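Local coordinates for twitching motility protein PilT (Aquifex aeolicus, PDB 2EYU) that probably hydrolyses ATP as the motor that retracts type IV pili and so drives twitching motility, at residues G105-L110 / E114-A119. The protein carries 1 engineered substitution. Numbering follows the deposited sequence.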
ATOM      1  N   GLY A 105       4.157   7.102   8.184  1.00 23.00           N
ATOM      2  CA  GLY A 105       5.313   6.375   7.707  1.00 32.11           C
ATOM      3  C   GLY A 105       5.334   4.922   8.112  1.00 39.90           C
ATOM      4  O   GLY A 105       5.735   4.032   7.361  1.00 49.49           O
ATOM      5  N   GLU A 106       4.919   4.635   9.342  1.00 45.49           N
ATOM      6  CA  GLU A 106       4.976   3.253   9.806  1.00 46.01           C
ATOM      7  C   GLU A 106       4.001   3.051  10.958  1.00 39.89           C
ATOM      8  O   GLU A 106       3.879   3.943  11.797  1.00 32.49           O
ATOM      9  CB  GLU A 106       6.388   2.878  10.252  1.00 58.82           C
ATOM     10  CG  GLU A 106       6.813   1.454   9.950  1.00 64.13           C
ATOM     11  CD  GLU A 106       6.388   0.933   8.595  1.00 66.49           C
ATOM     12  OE1 GLU A 106       5.956  -0.238   8.510  1.00 53.60           O
ATOM     13  OE2 GLU A 106       6.486   1.669   7.590  1.00 77.40           O
HETATM   14  N   MSE A 107       3.358   1.899  10.937  1.00 42.45           N
HETATM   15  CA  MSE A 107       2.470   1.433  11.985  1.00 43.04           C
HETATM   16  C   MSE A 107       3.026   0.130  12.573  1.00 40.00           C
HETATM   17  O   MSE A 107       2.652  -0.946  12.106  1.00 36.92           O
HETATM   18  CB  MSE A 107       1.052   1.206  11.466  1.00 53.63           C
HETATM   19  CG  MSE A 107       1.007   0.765  10.011  1.00 52.03           C
HETATM   20 SE   MSE A 107       0.859   2.249   8.786  1.00 89.00          SE
HETATM   21  CE  MSE A 107      -0.774   2.836   9.634  1.00 20.66           C
ATOM     22  N   ARG A 108       3.895   0.328  13.541  1.00 33.69           N
ATOM     23  CA  ARG A 108       4.610  -0.616  14.366  1.00 38.97           C
ATOM     24  C   ARG A 108       3.770  -0.947  15.593  1.00 44.51           C
ATOM     25  O   ARG A 108       3.970  -1.949  16.266  1.00 73.51           O
ATOM     26  CB  ARG A 108       5.962  -0.030  14.796  1.00 42.70           C
ATOM     27  CG  ARG A 108       6.852  -0.910  15.659  1.00 45.98           C
ATOM     28  CD  ARG A 108       8.316  -0.505  15.525  1.00 57.52           C
ATOM     29  NE  ARG A 108       9.199  -1.242  16.417  1.00 61.95           N
ATOM     30  CZ  ARG A 108      10.522  -1.222  16.456  1.00 64.56           C
ATOM     31  NH1 ARG A 108      11.264  -0.484  15.635  1.00 41.27           N
ATOM     32  NH2 ARG A 108      11.157  -1.972  17.354  1.00 45.96           N
ATOM     33  N   ASP A 109       2.825  -0.046  15.846  1.00 47.13           N
ATOM     34  CA  ASP A 109       2.088  -0.002  17.089  1.00 42.78           C
ATOM     35  C   ASP A 109       0.572  -0.023  16.925  1.00 43.32           C
ATOM     36  O   ASP A 109      -0.020   0.461  15.965  1.00 33.89           O
ATOM     37  CB  ASP A 109       2.445   1.280  17.867  1.00 51.64           C
ATOM     38  CG  ASP A 109       3.747   1.135  18.629  1.00 58.38           C
ATOM     39  OD1 ASP A 109       4.569   2.078  18.591  1.00 46.66           O
ATOM     40  OD2 ASP A 109       3.921   0.067  19.254  1.00 66.52           O
ATOM     41  N   LEU A 110      -0.014  -0.604  17.968  1.00 34.94           N
ATOM     42  CA  LEU A 110      -1.454  -0.587  18.155  1.00 35.69           C
ATOM     43  C   LEU A 110      -1.988   0.837  18.128  1.00 40.37           C
ATOM     44  O   LEU A 110      -2.948   1.180  17.433  1.00 40.26           O
ATOM     45  CB  LEU A 110      -1.770  -1.279  19.485  1.00 28.99           C
ATOM     46  CG  LEU A 110      -3.225  -1.738  19.632  1.00 35.09           C
ATOM     47  CD1 LEU A 110      -3.705  -2.257  18.285  1.00 35.88           C
ATOM     48  CD2 LEU A 110      -3.364  -2.757  20.748  1.00 26.06           C
ATOM     49  N   GLU A 114      -4.548   2.122  15.327  1.00 20.66           N
ATOM     50  CA  GLU A 114      -5.909   2.490  15.727  1.00 28.09           C
ATOM     51  C   GLU A 114      -6.181   3.927  15.323  1.00 24.11           C
ATOM     52  O   GLU A 114      -7.246   4.324  14.841  1.00 28.91           O
ATOM     53  CB  GLU A 114      -6.137   2.308  17.227  1.00 40.07           C
ATOM     54  CG  GLU A 114      -7.507   1.773  17.589  1.00 49.40           C
ATOM     55  CD  GLU A 114      -8.665   2.541  16.990  1.00 64.01           C
ATOM     56  OE1 GLU A 114      -9.016   2.314  15.810  1.00 60.82           O
ATOM     57  OE2 GLU A 114      -9.253   3.379  17.707  1.00 98.39           O
ATOM     58  N   THR A 115      -5.181   4.795  15.484  1.00 27.38           N
ATOM     59  CA  THR A 115      -5.500   6.163  15.061  1.00 29.91           C
ATOM     60  C   THR A 115      -5.637   6.214  13.546  1.00 27.89           C
ATOM     61  O   THR A 115      -6.502   6.924  13.033  1.00 40.11           O
ATOM     62  CB  THR A 115      -4.463   7.194  15.532  1.00 36.22           C
ATOM     63  OG1 THR A 115      -4.265   7.085  16.947  1.00 28.55           O
ATOM     64  CG2 THR A 115      -4.989   8.598  15.279  1.00 48.74           C
ATOM     65  N   ALA A 116      -4.800   5.472  12.816  1.00 23.82           N
ATOM     66  CA  ALA A 116      -4.913   5.493  11.373  1.00 20.01           C
ATOM     67  C   ALA A 116      -6.317   5.097  10.898  1.00 14.22           C
ATOM     68  O   ALA A 116      -6.812   5.706   9.956  1.00 18.10           O
ATOM     69  CB  ALA A 116      -3.950   4.524  10.706  1.00 32.59           C
ATOM     70  N   LEU A 117      -6.868   4.065  11.512  1.00 20.20           N
ATOM     71  CA  LEU A 117      -8.197   3.551  11.174  1.00 22.19           C
ATOM     72  C   LEU A 117      -9.261   4.600  11.429  1.00 19.74           C
ATOM     73  O   LEU A 117     -10.234   4.745  10.695  1.00 39.23           O
ATOM     74  CB  LEU A 117      -8.554   2.316  11.995  1.00 23.31           C
ATOM     75  CG  LEU A 117      -8.051   0.946  11.570  1.00 37.14           C
ATOM     76  CD1 LEU A 117      -7.202   0.295  12.658  1.00 60.41           C
ATOM     77  CD2 LEU A 117      -9.220   0.027  11.243  1.00 68.27           C
ATOM     78  N   ARG A 118      -9.097   5.367  12.516  1.00 20.93           N
ATOM     79  CA  ARG A 118     -10.194   6.321  12.756  1.00 33.22           C
ATOM     80  C   ARG A 118     -10.081   7.460  11.744  1.00 38.73           C
ATOM     81  O   ARG A 118     -11.102   7.903  11.196  1.00 35.00           O
ATOM     82  CB  ARG A 118     -10.220   6.830  14.193  1.00 35.91           C
ATOM     83  CG  ARG A 118     -10.711   5.782  15.189  1.00 48.07           C
ATOM     84  CD  ARG A 118     -12.170   5.986  15.577  1.00 51.21           C
ATOM     85  NE  ARG A 118     -13.002   4.846  15.193  1.00 55.41           N
ATOM     86  CZ  ARG A 118     -13.032   3.703  15.869  1.00 65.56           C
ATOM     87  NH1 ARG A 118     -13.804   2.701  15.473  1.00 56.69           N
ATOM     88  NH2 ARG A 118     -12.266   3.571  16.955  1.00 64.67           N
ATOM     89  N   ALA A 119      -8.848   7.914  11.493  1.00 26.07           N
ATOM     90  CA  ALA A 119      -8.673   8.945  10.477  1.00 22.16           C
ATOM     91  C   ALA A 119      -9.302   8.526   9.150  1.00 24.34           C
ATOM     92  O   ALA A 119      -9.987   9.339   8.517  1.00 24.98           O
ATOM     93  CB  ALA A 119      -7.207   9.274  10.271  1.00 22.79           C
TER
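M107 and A116 meet where, in the P-loop NTPase core, the loop after strand 101-104 folds against the helix 110-121 that follows it. The apolar contact is small and buried. In M107, a selenomethionine in this crystal, CB leaves the backbone toward the helix; with CG lodged between the backbone N and the carbonyl carbon (chi1 32°) and further bends at chi2 and chi3, the methyl CE lies 3.8 Å from A116 CB. The same side chain also touches T112 and V113, so the loop packs on the first turns of the helix.

Backbone bonding begins the helix. E114 N donates to L110 O at 2.8 Å, the i to i+4 bond of the first turn. L110, E114 and L117 all touch F146 in a neighbouring loop, while T115 and A119 pack on helix 87-97.

Among charged groups, E106 OE2, just past the end of what is probably the Walker B strand, makes a long, weak ion pair with K38 NZ of the probable Walker A loop, consistent with a place beside the nucleotide site. Within helix 110-121, R118 NH2 reaches back one turn to E114 OE2, a salt bridge of 3.1 Å.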